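Local coordinates for ArsC family reductase (Pseudomonas aeruginosa, PDB 1RW1), which is of unestablished function but is probably a glutathione-dependent thiol reductase with a thioredoxin fold, at residues L42-N56 against M88-V102. Residues are numbered along the deposited sequence; the frame is centred on the assembly and turned at random. Where two conformers were deposited one is given.
Sequences LRRWCAEHGWQTVLN and MIKRPVLELGGRTLV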
ATOM      1  N   LEU A  42      -0.076  -8.149  -4.415  1.00  6.75           N
ATOM      2  CA  LEU A  42       1.174  -8.000  -3.695  1.00  7.20           C
ATOM      3  C   LEU A  42       2.380  -8.318  -4.562  1.00  7.65           C
ATOM      4  O   LEU A  42       3.415  -7.633  -4.480  1.00  8.03           O
ATOM      5  CB  LEU A  42       1.187  -8.850  -2.441  1.00  7.16           C
ATOM      6  CG  LEU A  42       0.128  -8.463  -1.403  1.00  7.83           C
ATOM      7  CD1 LEU A  42       0.028  -9.529  -0.349  1.00  8.60           C
ATOM      8  CD2 LEU A  42       0.461  -7.123  -0.773  1.00 10.01           C
ATOM      9  N   ARG A  43       2.282  -9.346  -5.393  1.00  8.28           N
ATOM     10  CA  ARG A  43       3.377  -9.681  -6.302  1.00  8.81           C
ATOM     11  C   ARG A  43       3.660  -8.560  -7.282  1.00  8.98           C
ATOM     12  O   ARG A  43       4.822  -8.267  -7.566  1.00  9.77           O
ATOM     13  CB  ARG A  43       3.046 -10.950  -7.080  1.00 10.27           C
ATOM     14  CG  ARG A  43       3.152 -12.196  -6.276  1.00 11.88           C
ATOM     15  CD  ARG A  43       2.549 -13.398  -6.958  1.00 15.32           C
ATOM     16  NE  ARG A  43       2.910 -14.598  -6.209  1.00 21.08           N
ATOM     17  CZ  ARG A  43       2.203 -15.721  -6.184  1.00 29.03           C
ATOM     18  NH1 ARG A  43       1.071 -15.816  -6.868  1.00 32.21           N
ATOM     19  NH2 ARG A  43       2.631 -16.754  -5.466  1.00 31.71           N
ATOM     20  N   ARG A  44       2.612  -7.962  -7.842  1.00  9.11           N
ATOM     21  CA  ARG A  44       2.794  -6.866  -8.782  1.00  9.39           C
ATOM     22  C   ARG A  44       3.432  -5.647  -8.112  1.00  8.55           C
ATOM     23  O   ARG A  44       4.342  -5.022  -8.669  1.00  9.03           O
ATOM     24  CB  ARG A  44       1.450  -6.483  -9.387  1.00 11.09           C
ATOM     25  CG  ARG A  44       1.062  -7.194 -10.633  1.00 16.70           C
ATOM     26  CD  ARG A  44      -0.055  -6.467 -11.332  1.00 17.80           C
ATOM     27  NE  ARG A  44      -1.297  -6.526 -10.575  1.00 17.73           N
ATOM     28  CZ  ARG A  44      -1.860  -5.490  -9.967  1.00 15.12           C
ATOM     29  NH1 ARG A  44      -1.310  -4.283 -10.020  1.00 15.00           N
ATOM     30  NH2 ARG A  44      -2.974  -5.668  -9.294  1.00 18.45           N
ATOM     31  N   TRP A  45       2.947  -5.292  -6.923  1.00  7.71           N
ATOM     32  CA  TRP A  45       3.479  -4.116  -6.255  1.00  7.39           C
ATOM     33  C   TRP A  45       4.939  -4.329  -5.879  1.00  7.30           C
ATOM     34  O   TRP A  45       5.779  -3.437  -6.041  1.00  7.60           O
ATOM     35  CB  TRP A  45       2.649  -3.815  -5.014  1.00  7.45           C
ATOM     36  CG  TRP A  45       1.216  -3.486  -5.283  1.00  6.78           C
ATOM     37  CD1 TRP A  45       0.643  -3.107  -6.462  1.00  7.21           C
ATOM     38  CD2 TRP A  45       0.163  -3.530  -4.320  1.00  6.19           C
ATOM     39  NE1 TRP A  45      -0.706  -2.891  -6.278  1.00  7.06           N
ATOM     40  CE2 TRP A  45      -1.021  -3.134  -4.965  1.00  6.17           C
ATOM     41  CE3 TRP A  45       0.117  -3.825  -2.949  1.00  6.53           C
ATOM     42  CZ2 TRP A  45      -2.238  -3.055  -4.287  1.00  6.66           C
ATOM     43  CZ3 TRP A  45      -1.080  -3.743  -2.288  1.00  6.94           C
ATOM     44  CH2 TRP A  45      -2.245  -3.354  -2.954  1.00  6.52           C
ATOM     45  N   CYS A  46       5.254  -5.515  -5.369  1.00  7.44           N
ATOM     46  CA  CYS A  46       6.637  -5.795  -5.001  1.00  7.75           C
ATOM     47  C   CYS A  46       7.555  -5.849  -6.229  1.00  7.87           C
ATOM     48  O   CYS A  46       8.700  -5.425  -6.154  1.00  8.30           O
ATOM     49  CB  CYS A  46       6.755  -7.106  -4.229  1.00  8.10           C
ATOM     50  SG  CYS A  46       6.118  -7.036  -2.537  1.00  8.56           S
ATOM     51  N   ALA A  47       7.061  -6.356  -7.352  1.00  7.95           N
ATOM     52  CA  ALA A  47       7.864  -6.375  -8.565  1.00  7.83           C
ATOM     53  C   ALA A  47       8.264  -4.968  -8.987  1.00  7.79           C
ATOM     54  O   ALA A  47       9.372  -4.754  -9.490  1.00  8.57           O
ATOM     55  CB  ALA A  47       7.086  -7.063  -9.675  1.00  9.14           C
ATOM     56  N   GLU A  48       7.359  -4.014  -8.817  1.00  8.07           N
ATOM     57  CA  GLU A  48       7.565  -2.661  -9.275  1.00  8.61           C
ATOM     58  C   GLU A  48       8.374  -1.810  -8.299  1.00  8.45           C
ATOM     59  O   GLU A  48       9.092  -0.911  -8.732  1.00 10.04           O
ATOM     60  CB  GLU A  48       6.198  -2.017  -9.531  1.00  9.87           C
ATOM     61  CG  GLU A  48       6.254  -0.572 -10.004  1.00 10.93           C
ATOM     62  CD  GLU A  48       4.897   0.058 -10.161  1.00 12.90           C
ATOM     63  OE1 GLU A  48       3.892  -0.628  -9.866  1.00 16.22           O
ATOM     64  OE2 GLU A  48       4.840   1.229 -10.557  1.00 14.56           O
ATOM     65  N   HIS A  49       8.245  -2.077  -6.998  1.00  7.98           N
ATOM     66  CA  HIS A  49       8.757  -1.181  -5.968  1.00  8.23           C
ATOM     67  C   HIS A  49       9.725  -1.797  -4.985  1.00  8.20           C
ATOM     68  O   HIS A  49      10.466  -1.075  -4.322  1.00  8.89           O
ATOM     69  CB  HIS A  49       7.606  -0.595  -5.140  1.00  8.22           C
ATOM     70  CG  HIS A  49       6.733   0.318  -5.913  1.00  8.80           C
ATOM     71  ND1 HIS A  49       7.075   1.622  -6.184  1.00 11.31           N
ATOM     72  CD2 HIS A  49       5.509   0.117  -6.441  1.00 10.01           C
ATOM     73  CE1 HIS A  49       6.100   2.175  -6.882  1.00 12.34           C
ATOM     74  NE2 HIS A  49       5.135   1.287  -7.041  1.00 12.27           N
ATOM     75  N   GLY A  50       9.727  -3.122  -4.877  1.00  7.74           N
ATOM     76  CA  GLY A  50      10.559  -3.826  -3.915  1.00  7.77           C
ATOM     77  C   GLY A  50       9.789  -4.090  -2.638  1.00  7.43           C
ATOM     78  O   GLY A  50       9.039  -3.242  -2.136  1.00  7.94           O
ATOM     79  N   TRP A  51       9.979  -5.281  -2.080  1.00  7.99           N
ATOM     80  CA  TRP A  51       9.242  -5.650  -0.888  1.00  8.32           C
ATOM     81  C   TRP A  51       9.560  -4.727   0.274  1.00  8.08           C
ATOM     82  O   TRP A  51       8.697  -4.537   1.131  1.00  9.06           O
ATOM     83  CB  TRP A  51       9.454  -7.120  -0.499  1.00  9.26           C
ATOM     84  CG  TRP A  51      10.851  -7.490  -0.060  1.00  9.20           C
ATOM     85  CD1 TRP A  51      11.832  -8.044  -0.836  1.00  9.94           C
ATOM     86  CD2 TRP A  51      11.409  -7.371   1.251  1.00 10.41           C
ATOM     87  NE1 TRP A  51      12.961  -8.270  -0.090  1.00 11.10           N
ATOM     88  CE2 TRP A  51      12.730  -7.858   1.194  1.00 10.79           C
ATOM     89  CE3 TRP A  51      10.925  -6.912   2.477  1.00 11.58           C
ATOM     90  CZ2 TRP A  51      13.567  -7.879   2.302  1.00 12.51           C
ATOM     91  CZ3 TRP A  51      11.763  -6.939   3.582  1.00 13.28           C
ATOM     92  CH2 TRP A  51      13.066  -7.419   3.483  1.00 13.99           C
ATOM     93  N   GLN A  52      10.762  -4.143   0.349  1.00  8.38           N
ATOM     94  CA  GLN A  52      11.033  -3.233   1.465  1.00  9.45           C
ATOM     95  C   GLN A  52      10.248  -1.936   1.354  1.00  8.82           C
ATOM     96  O   GLN A  52      10.012  -1.268   2.347  1.00 10.84           O
ATOM     97  CB  GLN A  52      12.522  -2.946   1.578  1.00  9.90           C
ATOM     98  CG  GLN A  52      13.310  -4.142   2.077  1.00 11.88           C
ATOM     99  CD  GLN A  52      14.821  -3.968   2.047  1.00 12.89           C
ATOM    100  OE1 GLN A  52      15.332  -3.012   1.470  1.00 13.37           O
ATOM    101  NE2 GLN A  52      15.533  -4.904   2.666  1.00 14.86           N
ATOM    102  N   THR A  53       9.864  -1.574   0.144  1.00  8.63           N
ATOM    103  CA  THR A  53       9.053  -0.398  -0.090  1.00  9.10           C
ATOM    104  C   THR A  53       7.581  -0.680   0.210  1.00  8.51           C
ATOM    105  O   THR A  53       6.897   0.135   0.800  1.00 10.49           O
ATOM    106  CB  THR A  53       9.249   0.021  -1.537  1.00 10.87           C
ATOM    107  OG1 THR A  53      10.651   0.237  -1.777  1.00 14.17           O
ATOM    108  CG2 THR A  53       8.499   1.305  -1.859  1.00 13.18           C
ATOM    109  N   VAL A  54       7.101  -1.856  -0.168  1.00  7.43           N
ATOM    110  CA  VAL A  54       5.692  -2.193  -0.002  1.00  7.17           C
ATOM    111  C   VAL A  54       5.391  -2.616   1.445  1.00  6.93           C
ATOM    112  O   VAL A  54       4.307  -2.343   1.953  1.00  8.33           O
ATOM    113  CB  VAL A  54       5.296  -3.296  -1.009  1.00  7.31           C
ATOM    114  CG1 VAL A  54       3.835  -3.677  -0.887  1.00  7.70           C
ATOM    115  CG2 VAL A  54       5.589  -2.847  -2.419  1.00  8.73           C
ATOM    116  N   LEU A  55       6.313  -3.298   2.101  1.00  7.13           N
ATOM    117  CA  LEU A  55       6.126  -3.742   3.479  1.00  6.83           C
ATOM    118  C   LEU A  55       6.463  -2.613   4.442  1.00  7.31           C
ATOM    119  O   LEU A  55       7.554  -2.028   4.381  1.00  9.24           O
ATOM    120  CB  LEU A  55       7.047  -4.936   3.755  1.00  8.02           C
ATOM    121  CG  LEU A  55       7.053  -5.561   5.145  1.00  9.68           C
ATOM    122  CD1 LEU A  55       5.726  -6.201   5.448  1.00 10.33           C
ATOM    123  CD2 LEU A  55       8.177  -6.568   5.282  1.00 10.51           C
ATOM    124  N   ASN A  56       5.542  -2.320   5.343  1.00  6.96           N
ATOM    125  CA  ASN A  56       5.740  -1.309   6.361  1.00  7.46           C
ATOM    126  C   ASN A  56       6.499  -1.870   7.559  1.00  7.56           C
ATOM    127  O   ASN A  56       5.924  -2.116   8.608  1.00  9.36           O
ATOM    128  CB  ASN A  56       4.403  -0.743   6.781  1.00  8.23           C
ATOM    129  CG  ASN A  56       4.559   0.445   7.707  1.00  8.82           C
ATOM    130  OD1 ASN A  56       5.680   0.934   7.934  1.00 11.78           O
ATOM    131  ND2 ASN A  56       3.459   0.886   8.275  1.00  8.78           N
HETATM  132  N   MSE A  88       0.152  -4.534   7.530  1.00  6.20           N
HETATM  133  CA  MSE A  88       1.580  -4.370   7.268  0.50  6.48           C
HETATM  134  C   MSE A  88       1.909  -3.770   5.926  1.00  6.98           C
HETATM  135  O   MSE A  88       3.073  -3.544   5.644  1.00  8.94           O
HETATM  136  CB  MSE A  88       2.301  -5.721   7.395  0.50  5.89           C
HETATM  137  CG  MSE A  88       2.339  -6.143   8.849  0.50  9.31           C
HETATM  138 SE   MSE A  88       3.691  -7.420   9.267  0.50 14.59          SE
HETATM  139  CE  MSE A  88       4.052  -7.801   7.400  0.50  7.28           C
ATOM    140  N   ILE A  89       0.927  -3.588   5.047  1.00  5.91           N
ATOM    141  CA  ILE A  89       1.182  -2.987   3.738  1.00  6.11           C
ATOM    142  C   ILE A  89       1.288  -1.470   3.886  1.00  5.41           C
ATOM    143  O   ILE A  89       0.438  -0.847   4.514  1.00  5.98           O
ATOM    144  CB  ILE A  89       0.057  -3.340   2.745  1.00  6.40           C
ATOM    145  CG1 ILE A  89      -0.124  -4.861   2.642  1.00  6.61           C
ATOM    146  CG2 ILE A  89       0.350  -2.753   1.381  1.00  6.31           C
ATOM    147  CD1 ILE A  89      -1.442  -5.254   2.000  1.00  7.72           C
ATOM    148  N   LYS A  90       2.320  -0.864   3.310  1.00  5.62           N
ATOM    149  CA  LYS A  90       2.431   0.584   3.318  1.00  5.76           C
ATOM    150  C   LYS A  90       1.210   1.203   2.633  1.00  5.62           C
ATOM    151  O   LYS A  90       0.704   0.686   1.639  1.00  6.43           O
ATOM    152  CB  LYS A  90       3.708   1.020   2.611  1.00  7.56           C
ATOM    153  CG  LYS A  90       4.942   0.966   3.473  1.00 11.34           C
ATOM    154  CD  LYS A  90       5.946   2.060   3.132  1.00 14.84           C
ATOM    155  CE  LYS A  90       7.285   1.863   3.844  1.00 16.31           C
ATOM    156  NZ  LYS A  90       7.935   0.637   3.369  1.00 16.28           N
ATOM    157  N   ARG A  91       0.781   2.336   3.169  1.00  5.74           N
ATOM    158  CA  ARG A  91      -0.410   3.047   2.676  1.00  6.02           C
ATOM    159  C   ARG A  91      -0.008   4.424   2.135  1.00  6.09           C
ATOM    160  O   ARG A  91       0.884   5.086   2.699  1.00  7.40           O
ATOM    161  CB  ARG A  91      -1.487   3.142   3.739  1.00  6.60           C
ATOM    162  CG  ARG A  91      -2.009   1.782   4.156  1.00  6.00           C
ATOM    163  CD  ARG A  91      -3.191   1.873   5.072  1.00  6.53           C
ATOM    164  NE  ARG A  91      -2.910   2.430   6.383  1.00  7.19           N
ATOM    165  CZ  ARG A  91      -2.744   1.715   7.487  1.00  7.39           C
ATOM    166  NH1 ARG A  91      -2.729   0.393   7.478  1.00  7.98           N
ATOM    167  NH2 ARG A  91      -2.602   2.356   8.632  1.00  8.83           N
ATOM    168  N   PRO A  92      -0.841   4.951   1.243  1.00  6.42           N
ATOM    169  CA  PRO A  92      -1.651   4.179   0.305  1.00  5.96           C
ATOM    170  C   PRO A  92      -0.841   3.415  -0.704  1.00  5.80           C
ATOM    171  O   PRO A  92       0.368   3.598  -0.799  1.00  6.84           O
ATOM    172  CB  PRO A  92      -2.474   5.270  -0.429  1.00  7.47           C
ATOM    173  CG  PRO A  92      -2.118   6.577   0.223  1.00  7.43           C
ATOM    174  CD  PRO A  92      -0.756   6.346   0.801  1.00  7.36           C
ATOM    175  N   VAL A  93      -1.524   2.589  -1.494  1.00  5.94           N
ATOM    176  CA  VAL A  93      -1.052   2.244  -2.836  1.00  6.17           C
ATOM    177  C   VAL A  93      -2.055   2.853  -3.792  1.00  5.94           C
ATOM    178  O   VAL A  93      -3.267   2.735  -3.588  1.00  6.57           O
ATOM    179  CB  VAL A  93      -0.891   0.735  -3.061  1.00  6.89           C
ATOM    180  CG1 VAL A  93      -0.448   0.453  -4.484  1.00  8.26           C
ATOM    181  CG2 VAL A  93       0.092   0.149  -2.073  1.00  8.54           C
ATOM    182  N   LEU A  94      -1.576   3.530  -4.831  1.00  6.85           N
ATOM    183  CA  LEU A  94      -2.444   4.156  -5.821  1.00  6.91           C
ATOM    184  C   LEU A  94      -2.077   3.595  -7.179  1.00  7.43           C
ATOM    185  O   LEU A  94      -0.943   3.775  -7.643  1.00  8.62           O
ATOM    186  CB  LEU A  94      -2.277   5.664  -5.813  1.00  7.56           C
ATOM    187  CG  LEU A  94      -3.048   6.435  -6.896  1.00  8.77           C
ATOM    188  CD1 LEU A  94      -4.560   6.238  -6.802  1.00  9.61           C
ATOM    189  CD2 LEU A  94      -2.711   7.917  -6.804  1.00 11.20           C
ATOM    190  N   GLU A  95      -3.032   2.907  -7.811  1.00  8.05           N
ATOM    191  CA  GLU A  95      -2.876   2.339  -9.148  1.00  8.67           C
ATOM    192  C   GLU A  95      -3.315   3.352 -10.184  1.00  9.25           C
ATOM    193  O   GLU A  95      -4.436   3.833 -10.158  1.00 10.45           O
ATOM    194  CB  GLU A  95      -3.607   1.009  -9.233  0.50 10.57           C
ATOM    195  CG  GLU A  95      -2.858  -0.057  -8.442  0.50 10.99           C
ATOM    196  CD  GLU A  95      -3.487  -1.410  -8.555  0.50 10.77           C
ATOM    197  OE1 GLU A  95      -4.677  -1.495  -8.926  0.50 10.93           O
ATOM    198  OE2 GLU A  95      -2.779  -2.390  -8.284  0.50  6.56           O
ATOM    199  N   LEU A  96      -2.396   3.672 -11.078  1.00 10.14           N
ATOM    200  CA  LEU A  96      -2.561   4.712 -12.081  1.00 11.68           C
ATOM    201  C   LEU A  96      -2.803   4.157 -13.486  1.00 13.76           C
ATOM    202  O   LEU A  96      -3.039   4.906 -14.424  1.00 17.53           O
ATOM    203  CB  LEU A  96      -1.301   5.586 -12.126  1.00 12.97           C
ATOM    204  CG  LEU A  96      -0.996   6.346 -10.839  1.00 14.66           C
ATOM    205  CD1 LEU A  96       0.421   6.877 -10.866  1.00 17.47           C
ATOM    206  CD2 LEU A  96      -2.003   7.452 -10.618  1.00 17.43           C
ATOM    207  N   GLY A  97      -2.724   2.847 -13.635  1.00 15.56           N
ATOM    208  CA  GLY A  97      -2.846   2.230 -14.940  1.00 18.84           C
ATOM    209  C   GLY A  97      -1.602   1.420 -15.249  1.00 24.15           C
ATOM    210  O   GLY A  97      -1.559   0.221 -15.015  1.00 31.68           O
ATOM    211  N   GLY A  98      -0.566   2.070 -15.746  1.00 27.13           N
ATOM    212  CA  GLY A  98       0.667   1.362 -16.036  1.00 27.20           C
ATOM    213  C   GLY A  98       1.605   1.231 -14.845  1.00 24.21           C
ATOM    214  O   GLY A  98       2.619   0.531 -14.930  1.00 25.90           O
ATOM    215  N   ARG A  99       1.281   1.889 -13.736  1.00 19.42           N
ATOM    216  CA  ARG A  99       2.190   1.934 -12.613  1.00 16.49           C
ATOM    217  C   ARG A  99       1.473   2.351 -11.354  1.00 12.53           C
ATOM    218  O   ARG A  99       0.286   2.684 -11.388  1.00 13.38           O
ATOM    219  CB  ARG A  99       3.338   2.888 -12.914  1.00 20.59           C
ATOM    220  CG  ARG A  99       2.936   4.326 -13.144  1.00 26.10           C
ATOM    221  CD  ARG A  99       4.136   5.246 -13.371  1.00 30.05           C
ATOM    222  NE  ARG A  99       3.771   6.659 -13.438  1.00 29.39           N
ATOM    223  CZ  ARG A  99       3.979   7.544 -12.467  1.00 29.14           C
ATOM    224  NH1 ARG A  99       4.553   7.184 -11.322  1.00 24.46           N
ATOM    225  NH2 ARG A  99       3.601   8.804 -12.640  1.00 31.20           N
ATOM    226  N   THR A 100       2.200   2.296 -10.244  1.00 10.98           N
ATOM    227  CA  THR A 100       1.616   2.588  -8.949  1.00  9.87           C
ATOM    228  C   THR A 100       2.495   3.531  -8.145  1.00  8.53           C
ATOM    229  O   THR A 100       3.718   3.602  -8.351  1.00  9.42           O
ATOM    230  CB  THR A 100       1.356   1.313  -8.117  1.00 12.23           C
ATOM    231  OG1 THR A 100       2.585   0.653  -7.832  1.00 12.73           O
ATOM    232  CG2 THR A 100       0.547   0.314  -8.892  1.00 17.94           C
ATOM    233  N   LEU A 101       1.859   4.240  -7.218  1.00  8.13           N
ATOM    234  CA  LEU A 101       2.561   5.017  -6.211  1.00  7.87           C
ATOM    235  C   LEU A 101       2.332   4.372  -4.849  1.00  7.47           C
ATOM    236  O   LEU A 101       1.214   4.009  -4.512  1.00  7.79           O
ATOM    237  CB  LEU A 101       2.063   6.457  -6.180  1.00  8.51           C
ATOM    238  CG  LEU A 101       2.333   7.270  -7.444  1.00 10.78           C
ATOM    239  CD1 LEU A 101       1.682   8.636  -7.366  1.00 11.63           C
ATOM    240  CD2 LEU A 101       3.824   7.409  -7.688  1.00 12.67           C
ATOM    241  N   VAL A 102       3.389   4.265  -4.065  1.00  7.73           N
ATOM    242  CA  VAL A 102       3.336   3.721  -2.714  1.00  7.84           C
ATOM    243  C   VAL A 102       3.691   4.838  -1.740  1.00  7.52           C
ATOM    244  O   VAL A 102       4.713   5.487  -1.879  1.00  9.55           O
ATOM    245  CB  VAL A 102       4.301   2.544  -2.548  1.00  9.45           C
ATOM    246  CG1 VAL A 102       4.247   1.993  -1.113  1.00 11.03           C
ATOM    247  CG2 VAL A 102       3.989   1.442  -3.538  1.00 10.40           C
TER
HETATM  248  O   HOH W   1       0.895   0.050   7.154  1.00 12.18           O
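Leu-55 and Ile-89 form a single beta bridge, Lys-90 N hydrogen-bonding to Val-54 O and Asn-56 N to Met-88 O (2.8 Å each), while helix 42-49 crosses strand 100-102 at 81°, axes 9.7 Å apart. Val-93 CG1 lies over one face of the Trp-45 indole, a CH-pi contact 3.8 Å from the five-membered ring centroid. At that ring's edge NE1 gives Glu-95 OE2 a nearly straight hydrogen bond (2.9 Å, 168°). Arg-44 NH1 makes a salt bridge to the same oxygen from the opposite face of the carboxylate, so two donors grip OE2; Glu-40 makes a second salt bridge to Arg-44, and the Tyr-5 hydroxyl hydrogen-bonds to OE1. Extended from a CG anti to the backbone N (chi1 179°), Glu-48 takes Thr-100 N on the syn lone pair of OE2 and, on OE1, the Thr-100 hydroxyl, which comes from above the carboxylate plane. His-49 NE2 donates to that hydroxyl oxygen (2.7 Å), its ring sandwiched between Val-102 CG2 and Glu-48 CG. Lys-90 curls back, NZ tying together the carbonyls Thr-53 O (2.8 Å) and Leu-55 O (2.9 Å). Helix 39-49 thus lies across the beta-hairpin of the thioredoxin-fold sheet, where strand 93-95 separates strand 2-6 from edge strand 100-102; helix 75-84 packs against Leu-55 and Met-88.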